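Local coordinates for amino acid ABC superfamily ATP binding cassette transporter, binding protein (Streptococcus pneumoniae, PDB 4H5G) that binds L-arginine and, as an amino acid ABC transporter substrate-binding protein, probably delivers it to the membrane transporter for uptake into the cell, at residues 42-47 / 217-222; 159-164 / 180-185; 173-178 / 185-190. One frame throughout, in Å; residues are numbered along the deposited sequence.

Interaction 1. Residues 42-47 / 217-222; sequences IDMAQA and KVIQKL. With EDO (1,2-ethanediol), chain K.
Gln46 N donates to Ile42 O at 2.8 Å, the shortest polar bond here; it lies within the helix that presents Met44 and Ala47 to Val218, Ile219 and Leu222. Between the two helices the contact itself is apolar. Met44 leaves the backbone with CG anti to N (chi1 177°) and runs straight to its sulfur (chi2 178°), so that two of its atoms meet two partners: CG meets Leu222 CD1 at 3.7 Å, while SD comes to 3.9 Å from Ile219 CG1. One turn on, Ala47 CB points at the other helix and touches Val218 CG1 at 3.8 Å; here the backbones come nearest, Ala47 CA to Val218 CA being 7.0 Å. The segment axes pass 10.3 Å apart, with N-to-C directions 125° from each other. Tyr98 covers both Met44 and Ile219, and Tyr228 of helix 227-235 also packs on Met44. At the margin, Lys217 NZ makes a weak 2.9 Å hydrogen bond to O2 of a 1,2-ethanediol, probably from the crystallisation liquor, which is also hydrogen-bonded to Glu51 OE2. Four of the five touching residues are buried, so this is interior helix-helix packing between helices 40-52 and 209-225 in a type II periplasmic binding protein fold.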
loop_
_atom_site.group_PDB
_atom_site.type_symbol
_atom_site.label_atom_id
_atom_site.label_comp_id
_atom_site.label_asym_id
_atom_site.label_seq_id
_atom_site.Cartn_x
_atom_site.Cartn_y
_atom_site.Cartn_z
ATOM N N ILE A 42 9.582 2.632 -0.728
ATOM C CA ILE A 42 10.751 3.135 -0.010
ATOM C C ILE A 42 11.803 3.618 -1.006
ATOM O O ILE A 42 12.420 4.665 -0.804
ATOM C CB ILE A 42 11.351 2.066 0.924
ATOM C CG1 ILE A 42 10.266 1.460 1.828
ATOM C CG2 ILE A 42 12.512 2.643 1.748
ATOM C CD1 ILE A 42 9.403 2.487 2.553
ATOM N N ASP A 43 11.992 2.877 -2.093
ATOM C CA ASP A 43 12.933 3.303 -3.127
ATOM C C ASP A 43 12.469 4.619 -3.727
ATOM O O ASP A 43 13.275 5.502 -4.024
ATOM C CB ASP A 43 13.061 2.244 -4.239
ATOM C CG ASP A 43 13.733 0.957 -3.767
ATOM O OD1 ASP A 43 14.417 0.964 -2.732
ATOM O OD2 ASP A 43 13.587 -0.064 -4.464
ATOM N N MET A 44 11.163 4.749 -3.920
ATOM C CA MET A 44 10.617 6.000 -4.464
ATOM C C MET A 44 10.793 7.132 -3.455
ATOM O O MET A 44 11.190 8.236 -3.817
ATOM C CB MET A 44 9.135 5.847 -4.812
ATOM C CG MET A 44 8.499 7.144 -5.311
ATOM S SD MET A 44 6.773 6.921 -5.762
ATOM C CE MET A 44 6.112 6.395 -4.178
ATOM N N ALA A 45 10.522 6.847 -2.182
ATOM C CA ALA A 45 10.683 7.874 -1.145
ATOM C C ALA A 45 12.132 8.323 -1.078
ATOM O O ALA A 45 12.424 9.512 -0.888
ATOM C CB ALA A 45 10.193 7.355 0.229
ATOM N N GLN A 46 13.046 7.375 -1.247
ATOM C CA GLN A 46 14.464 7.700 -1.269
ATOM C C GLN A 46 14.803 8.606 -2.446
ATOM O O GLN A 46 15.607 9.530 -2.306
ATOM C CB GLN A 46 15.320 6.428 -1.330
ATOM C CG GLN A 46 16.810 6.686 -1.218
ATOM C CD GLN A 46 17.228 7.148 0.170
ATOM O OE1 GLN A 46 16.969 6.474 1.175
ATOM N NE2 GLN A 46 17.889 8.304 0.232
ATOM N N ALA A 47 14.199 8.344 -3.607
ATOM C CA ALA A 47 14.442 9.189 -4.788
ATOM C C ALA A 47 13.970 10.622 -4.541
ATOM O O ALA A 47 14.593 11.589 -5.007
ATOM C CB ALA A 47 13.767 8.599 -6.036
ATOM N N LYS A 217 7.614 15.635 -10.095
ATOM C CA LYS A 217 8.739 15.602 -11.028
ATOM C C LYS A 217 9.476 14.272 -10.903
ATOM O O LYS A 217 9.812 13.624 -11.906
ATOM C CB LYS A 217 9.693 16.767 -10.745
ATOM C CG LYS A 217 10.995 16.696 -11.517
ATOM C CD LYS A 217 11.952 17.775 -11.028
ATOM C CE LYS A 217 13.307 17.628 -11.688
ATOM N NZ LYS A 217 13.205 17.928 -13.141
ATOM N N VAL A 218 9.713 13.855 -9.663
ATOM C CA VAL A 218 10.407 12.585 -9.432
ATOM C C VAL A 218 9.576 11.412 -9.948
ATOM O O VAL A 218 10.096 10.518 -10.632
ATOM C CB VAL A 218 10.728 12.404 -7.941
ATOM C CG1 VAL A 218 11.303 11.008 -7.671
ATOM C CG2 VAL A 218 11.730 13.479 -7.508
ATOM N N ILE A 219 8.282 11.424 -9.636
ATOM C CA ILE A 219 7.389 10.334 -10.067
ATOM C C ILE A 219 7.270 10.261 -11.583
ATOM O O ILE A 219 7.273 9.170 -12.168
ATOM C CB ILE A 219 5.984 10.456 -9.432
ATOM C CG1 ILE A 219 6.056 10.096 -7.948
ATOM C CG2 ILE A 219 4.980 9.531 -10.126
ATOM C CD1 ILE A 219 4.771 10.408 -7.209
ATOM N N GLN A 220 7.183 11.412 -12.235
ATOM C CA GLN A 220 7.056 11.395 -13.696
ATOM C C GLN A 220 8.301 10.779 -14.318
ATOM O O GLN A 220 8.230 10.024 -15.296
ATOM C CB GLN A 220 6.807 12.801 -14.265
ATOM C CG GLN A 220 6.399 12.773 -15.745
ATOM C CD GLN A 220 5.081 12.019 -15.998
ATOM O OE1 GLN A 220 3.994 12.530 -15.703
ATOM N NE2 GLN A 220 5.180 10.796 -16.548
ATOM N N LYS A 221 9.456 11.096 -13.749
ATOM C CA LYS A 221 10.707 10.536 -14.265
ATOM C C LYS A 221 10.764 9.020 -14.050
ATOM O O LYS A 221 11.192 8.270 -14.935
ATOM C CB LYS A 221 11.886 11.232 -13.588
ATOM C CG LYS A 221 13.191 10.493 -13.699
ATOM C CD LYS A 221 13.906 10.848 -14.960
ATOM C CE LYS A 221 15.406 10.766 -14.731
ATOM N NZ LYS A 221 16.142 11.451 -15.827
ATOM N N LEU A 222 10.322 8.564 -12.887
ATOM C CA LEU A 222 10.276 7.115 -12.606
ATOM C C LEU A 222 9.358 6.392 -13.588
ATOM O O LEU A 222 9.726 5.360 -14.154
ATOM C CB LEU A 222 9.801 6.848 -11.171
ATOM C CG LEU A 222 10.685 7.360 -10.034
ATOM C CD1 LEU A 222 9.963 7.175 -8.705
ATOM C CD2 LEU A 222 12.024 6.633 -10.008
HETATM C C1 EDO K . 17.459 17.549 -12.326
HETATM O O1 EDO K . 16.942 17.916 -11.039
HETATM C C2 EDO K . 16.358 17.020 -13.238
HETATM O O2 EDO K . 15.950 18.024 -14.178
#

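Interaction 2. Residues 159-164 / 180-185; sequences ELQAGK and AKNAGL
Leu160 and Leu185 supply the apolar part of the contact, their CD2 methyls meeting at 3.9 Å as the two side chains pass in opposite directions. Both are buried, and both also rest on Leu106 of strand 103-108. The mixed part belongs to Gln161: CG lies beside the backbone N (chi1 -61°), and the extended chain beyond it crosses Leu185 at about a right angle, bringing NE2 to 4.1 Å from Leu185 CD1. Among polar groups, Gln161 NE2 and Asn182 OD1 stay 4.5 Å apart, too far for a bond; Asn182 ND2 instead bonds Tyr178 O, back in the helix that Asn182 follows. Backbone bonds shape the turn that follows each helix. Helix 153-162 finishes in a Schellman motif at Gly163, whose phi is 86° and whose N donates to Leu160 O at 3.1 Å, an oxygen that also accepts from His108 NE2; Lys164 N also donates, weakly, to Glu159 O at 3.0 Å. On the other segment, Asn182 to Leu185 form a type I turn with a weak closing bond. The chemistry implies a join by dispersion between leucine methyls, without directional polar links between segments and with the Gln161 and Asn182 amides on the more exposed side.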
loop_
_atom_site.group_PDB
_atom_site.type_symbol
_atom_site.label_atom_id
_atom_site.label_comp_id
_atom_site.label_asym_id
_atom_site.label_seq_id
_atom_site.Cartn_x
_atom_site.Cartn_y
_atom_site.Cartn_z
ATOM N N GLU A 159 -4.462 -15.273 9.703
ATOM C CA GLU A 159 -5.786 -15.832 9.962
ATOM C C GLU A 159 -6.283 -16.681 8.790
ATOM O O GLU A 159 -6.946 -17.701 8.995
ATOM C CB GLU A 159 -6.790 -14.728 10.356
ATOM C CG GLU A 159 -6.421 -14.080 11.691
ATOM C CD GLU A 159 -7.542 -13.222 12.276
ATOM O OE1 GLU A 159 -8.690 -13.314 11.792
ATOM O OE2 GLU A 159 -7.268 -12.453 13.223
ATOM N N LEU A 160 -5.930 -16.275 7.575
ATOM C CA LEU A 160 -6.202 -17.097 6.385
ATOM C C LEU A 160 -5.473 -18.438 6.492
ATOM O O LEU A 160 -6.063 -19.501 6.298
ATOM C CB LEU A 160 -5.765 -16.351 5.121
ATOM C CG LEU A 160 -5.772 -17.189 3.837
ATOM C CD1 LEU A 160 -7.195 -17.593 3.461
ATOM C CD2 LEU A 160 -5.098 -16.459 2.672
ATOM N N GLN A 161 -4.187 -18.395 6.820
ATOM C CA GLN A 161 -3.421 -19.640 6.989
ATOM C C GLN A 161 -3.943 -20.555 8.097
ATOM O O GLN A 161 -3.823 -21.780 8.017
ATOM C CB GLN A 161 -1.939 -19.319 7.193
ATOM C CG GLN A 161 -1.346 -18.598 6.012
ATOM C CD GLN A 161 0.129 -18.360 6.157
ATOM O OE1 GLN A 161 0.572 -17.570 6.998
ATOM N NE2 GLN A 161 0.911 -19.053 5.341
ATOM N N ALA A 162 -4.526 -19.956 9.129
ATOM C CA ALA A 162 -5.070 -20.723 10.254
ATOM C C ALA A 162 -6.476 -21.262 9.968
ATOM O O ALA A 162 -7.003 -22.077 10.720
ATOM C CB ALA A 162 -5.049 -19.877 11.522
ATOM N N GLY A 163 -7.078 -20.793 8.879
ATOM C CA GLY A 163 -8.395 -21.270 8.475
ATOM C C GLY A 163 -9.552 -20.535 9.131
ATOM O O GLY A 163 -10.713 -20.940 8.985
ATOM N N LYS A 164 -9.243 -19.462 9.857
ATOM C CA LYS A 164 -10.284 -18.631 10.468
ATOM C C LYS A 164 -10.906 -17.740 9.399
ATOM O O LYS A 164 -12.056 -17.315 9.520
ATOM C CB LYS A 164 -9.692 -17.732 11.555
ATOM C CG LYS A 164 -9.198 -18.468 12.783
ATOM C CD LYS A 164 -8.917 -17.486 13.914
ATOM C CE LYS A 164 -10.185 -16.748 14.330
ATOM N NZ LYS A 164 -9.948 -15.861 15.505
ATOM N N ALA A 180 3.436 -16.002 -4.360
ATOM C CA ALA A 180 4.737 -16.375 -4.924
ATOM C C ALA A 180 5.711 -16.878 -3.863
ATOM O O ALA A 180 6.634 -17.631 -4.169
ATOM C CB ALA A 180 5.332 -15.203 -5.689
ATOM N N LYS A 181 5.503 -16.464 -2.617
ATOM C CA LYS A 181 6.446 -16.770 -1.545
ATOM C C LYS A 181 5.925 -17.824 -0.570
ATOM O O LYS A 181 6.663 -18.271 0.302
ATOM C CB LYS A 181 6.827 -15.493 -0.783
ATOM C CG LYS A 181 7.553 -14.455 -1.638
ATOM C CD LYS A 181 7.965 -13.243 -0.806
ATOM C CE LYS A 181 8.431 -12.086 -1.687
ATOM N NZ LYS A 181 8.716 -10.848 -0.892
ATOM N N ASN A 182 4.661 -18.214 -0.719
ATOM C CA ASN A 182 4.058 -19.191 0.193
ATOM C C ASN A 182 3.309 -20.306 -0.526
ATOM O O ASN A 182 2.401 -20.051 -1.317
ATOM C CB ASN A 182 3.162 -18.492 1.223
ATOM C CG ASN A 182 3.918 -17.465 2.036
ATOM O OD1 ASN A 182 4.524 -17.794 3.061
ATOM N ND2 ASN A 182 3.910 -16.215 1.573
ATOM N N ALA A 183 3.654 -21.551 -0.200
ATOM C CA ALA A 183 3.175 -22.739 -0.921
ATOM C C ALA A 183 1.654 -22.913 -1.087
ATOM O O ALA A 183 1.182 -23.267 -2.172
ATOM C CB ALA A 183 3.780 -24.003 -0.303
ATOM N N GLY A 184 0.899 -22.694 -0.015
ATOM C CA GLY A 184 -0.512 -23.059 0.006
ATOM C C GLY A 184 -1.490 -21.987 -0.434
ATOM O O GLY A 184 -2.701 -22.166 -0.321
ATOM N N LEU A 185 -0.956 -20.892 -0.970
ATOM C CA LEU A 185 -1.743 -19.684 -1.237
ATOM C C LEU A 185 -1.818 -19.354 -2.722
ATOM O O LEU A 185 -0.936 -19.721 -3.502
ATOM C CB LEU A 185 -1.181 -18.490 -0.461
ATOM C CG LEU A 185 -1.065 -18.766 1.043
ATOM C CD1 LEU A 185 -0.457 -17.575 1.797
ATOM C CD2 LEU A 185 -2.422 -19.143 1.626
#

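Interaction 3. Residues 173-178 / 185-190; sequences PVALSY and LAVATV
Ala175 faces the strand with its CB, which lies 4.0 Å from Val187 CG2. The same methyl also sits 3.9 Å from Ala175 C, so it rests on backbone as well as side chain. The CA atoms of Ala175 and Val187 are 6.2 Å apart, the nearest CA pair of the two segments. Val187 has CG1 anti to its backbone N (chi1 -179°), leaving CG2 beside that N as the branch that meets the helix. Next comes Leu176, an exposed residue whose CB points away from the strand; the side chain nevertheless returns, and its CD2 reaches Val187 CG2 at 3.9 Å, the two side chains crossing at a slant. One valine methyl is thus shared by two successive helix residues. Helix 172-181 here covers strand 185-187, an outermost strand of the mixed five-stranded sheet in one lobe of the type II periplasmic binding protein fold, and the local axes run 7.4 Å apart with N-to-C directions 149° apart, roughly antiparallel. Strand 185-187 is bonded into that sheet through Ala186 and Val107. Further along the helix, the backbone of Tyr178 only comes loosely near the strand, Tyr178 O lying 4.4 Å from Leu185 CD1. Its ring leads elsewhere, packing on Leu106 and on Met153 and Val157 of helix 153-162; the Tyr178 side chain lies about 9 Å from the bound arginine.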
loop_
_atom_site.group_PDB
_atom_site.type_symbol
_atom_site.label_atom_id
_atom_site.label_comp_id
_atom_site.label_asym_id
_atom_site.label_seq_id
_atom_site.Cartn_x
_atom_site.Cartn_y
_atom_site.Cartn_z
ATOM N N PRO A 173 -0.711 -6.656 -6.345
ATOM C CA PRO A 173 0.719 -6.989 -6.231
ATOM C C PRO A 173 1.080 -7.653 -4.901
ATOM O O PRO A 173 1.996 -8.486 -4.830
ATOM C CB PRO A 173 1.402 -5.624 -6.354
ATOM C CG PRO A 173 0.450 -4.810 -7.178
ATOM C CD PRO A 173 -0.916 -5.237 -6.706
ATOM N N VAL A 174 0.343 -7.295 -3.856
ATOM C CA VAL A 174 0.564 -7.872 -2.529
ATOM C C VAL A 174 0.084 -9.322 -2.483
ATOM O O VAL A 174 0.747 -10.185 -1.908
ATOM C CB VAL A 174 -0.136 -7.020 -1.432
ATOM C CG1 VAL A 174 0.101 -7.627 -0.052
ATOM C CG2 VAL A 174 0.395 -5.584 -1.457
ATOM N N ALA A 175 -1.069 -9.587 -3.096
ATOM C CA ALA A 175 -1.573 -10.969 -3.172
ATOM C C ALA A 175 -0.633 -11.829 -3.995
ATOM O O ALA A 175 -0.321 -12.952 -3.616
ATOM C CB ALA A 175 -2.973 -11.005 -3.745
ATOM N N LEU A 176 -0.171 -11.293 -5.119
ATOM C CA LEU A 176 0.755 -12.037 -5.982
ATOM C C LEU A 176 2.026 -12.396 -5.228
ATOM O O LEU A 176 2.564 -13.497 -5.375
ATOM C CB LEU A 176 1.109 -11.210 -7.217
ATOM C CG LEU A 176 0.030 -11.091 -8.286
ATOM C CD1 LEU A 176 0.442 -10.069 -9.344
ATOM C CD2 LEU A 176 -0.248 -12.452 -8.923
ATOM N N SER A 177 2.504 -11.463 -4.410
ATOM C CA SER A 177 3.721 -11.688 -3.630
ATOM C C SER A 177 3.517 -12.781 -2.584
ATOM O O SER A 177 4.349 -13.681 -2.456
ATOM C CB SER A 177 4.178 -10.385 -2.968
ATOM O OG SER A 177 5.323 -10.608 -2.169
ATOM N N TYR A 178 2.411 -12.710 -1.841
ATOM C CA TYR A 178 2.107 -13.760 -0.862
ATOM C C TYR A 178 2.031 -15.112 -1.546
ATOM O O TYR A 178 2.546 -16.108 -1.036
ATOM C CB TYR A 178 0.776 -13.488 -0.156
ATOM C CG TYR A 178 0.886 -12.520 1.005
ATOM C CD1 TYR A 178 1.687 -12.810 2.103
ATOM C CD2 TYR A 178 0.171 -11.333 1.013
ATOM C CE1 TYR A 178 1.780 -11.932 3.177
ATOM C CE2 TYR A 178 0.259 -10.445 2.082
ATOM C CZ TYR A 178 1.067 -10.756 3.158
ATOM O OH TYR A 178 1.147 -9.875 4.215
ATOM N N LEU A 185 -0.956 -20.892 -0.970
ATOM C CA LEU A 185 -1.743 -19.684 -1.237
ATOM C C LEU A 185 -1.818 -19.354 -2.722
ATOM O O LEU A 185 -0.936 -19.721 -3.502
ATOM C CB LEU A 185 -1.181 -18.490 -0.461
ATOM C CG LEU A 185 -1.065 -18.766 1.043
ATOM C CD1 LEU A 185 -0.457 -17.575 1.797
ATOM C CD2 LEU A 185 -2.422 -19.143 1.626
ATOM N N ALA A 186 -2.881 -18.653 -3.107
ATOM C CA ALA A 186 -3.097 -18.315 -4.504
ATOM C C ALA A 186 -4.003 -17.107 -4.628
ATOM O O ALA A 186 -4.704 -16.756 -3.693
ATOM C CB ALA A 186 -3.691 -19.504 -5.248
ATOM N N VAL A 187 -3.984 -16.478 -5.791
ATOM C CA VAL A 187 -4.888 -15.369 -6.059
ATOM C C VAL A 187 -6.179 -15.920 -6.664
ATOM O O VAL A 187 -6.136 -16.677 -7.632
ATOM C CB VAL A 187 -4.229 -14.374 -7.016
ATOM C CG1 VAL A 187 -5.156 -13.183 -7.284
ATOM C CG2 VAL A 187 -2.877 -13.913 -6.449
ATOM N N ALA A 188 -7.323 -15.553 -6.085
ATOM C CA ALA A 188 -8.630 -16.016 -6.570
ATOM C C ALA A 188 -8.882 -15.473 -7.975
ATOM O O ALA A 188 -8.337 -14.439 -8.339
ATOM C CB ALA A 188 -9.728 -15.580 -5.622
ATOM N N THR A 189 -9.711 -16.166 -8.756
ATOM C CA THR A 189 -10.032 -15.727 -10.119
ATOM C C THR A 189 -11.210 -14.758 -10.159
ATOM O O THR A 189 -11.622 -14.319 -11.231
ATOM C CB THR A 189 -10.371 -16.910 -11.034
ATOM O OG1 THR A 189 -11.474 -17.636 -10.477
ATOM C CG2 THR A 189 -9.177 -17.845 -11.184
ATOM N N VAL A 190 -11.762 -14.449 -8.992
ATOM C CA VAL A 190 -12.918 -13.563 -8.905
ATOM C C VAL A 190 -12.436 -12.236 -8.350
ATOM O O VAL A 190 -11.565 -12.218 -7.494
ATOM C CB VAL A 190 -13.992 -14.167 -7.961
ATOM C CG1 VAL A 190 -13.394 -14.519 -6.594
ATOM C CG2 VAL A 190 -15.162 -13.235 -7.810
#

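From the N terminus, the chain first enters interaction 1 at 42-47 and does not complete it until 217-222, enclosing 169 residues. Interactions 2 and 3 both nest within that span. Interaction 2 opens at 159-164, interaction 3 opens at 173-178, then interaction 2 closes at 180-185 and interaction 3 at 185-190, so these two loops cross. They share Leu185 and helix 172-181, and their centres are about 10 Å apart, joining helices 153-162 and 172-181 to the edge strand 185-187. Interaction 1 lies elsewhere, its centre about 33 Å from that of interaction 2 and across the chain's centre, tying helix 40-52 to the late helix 209-225.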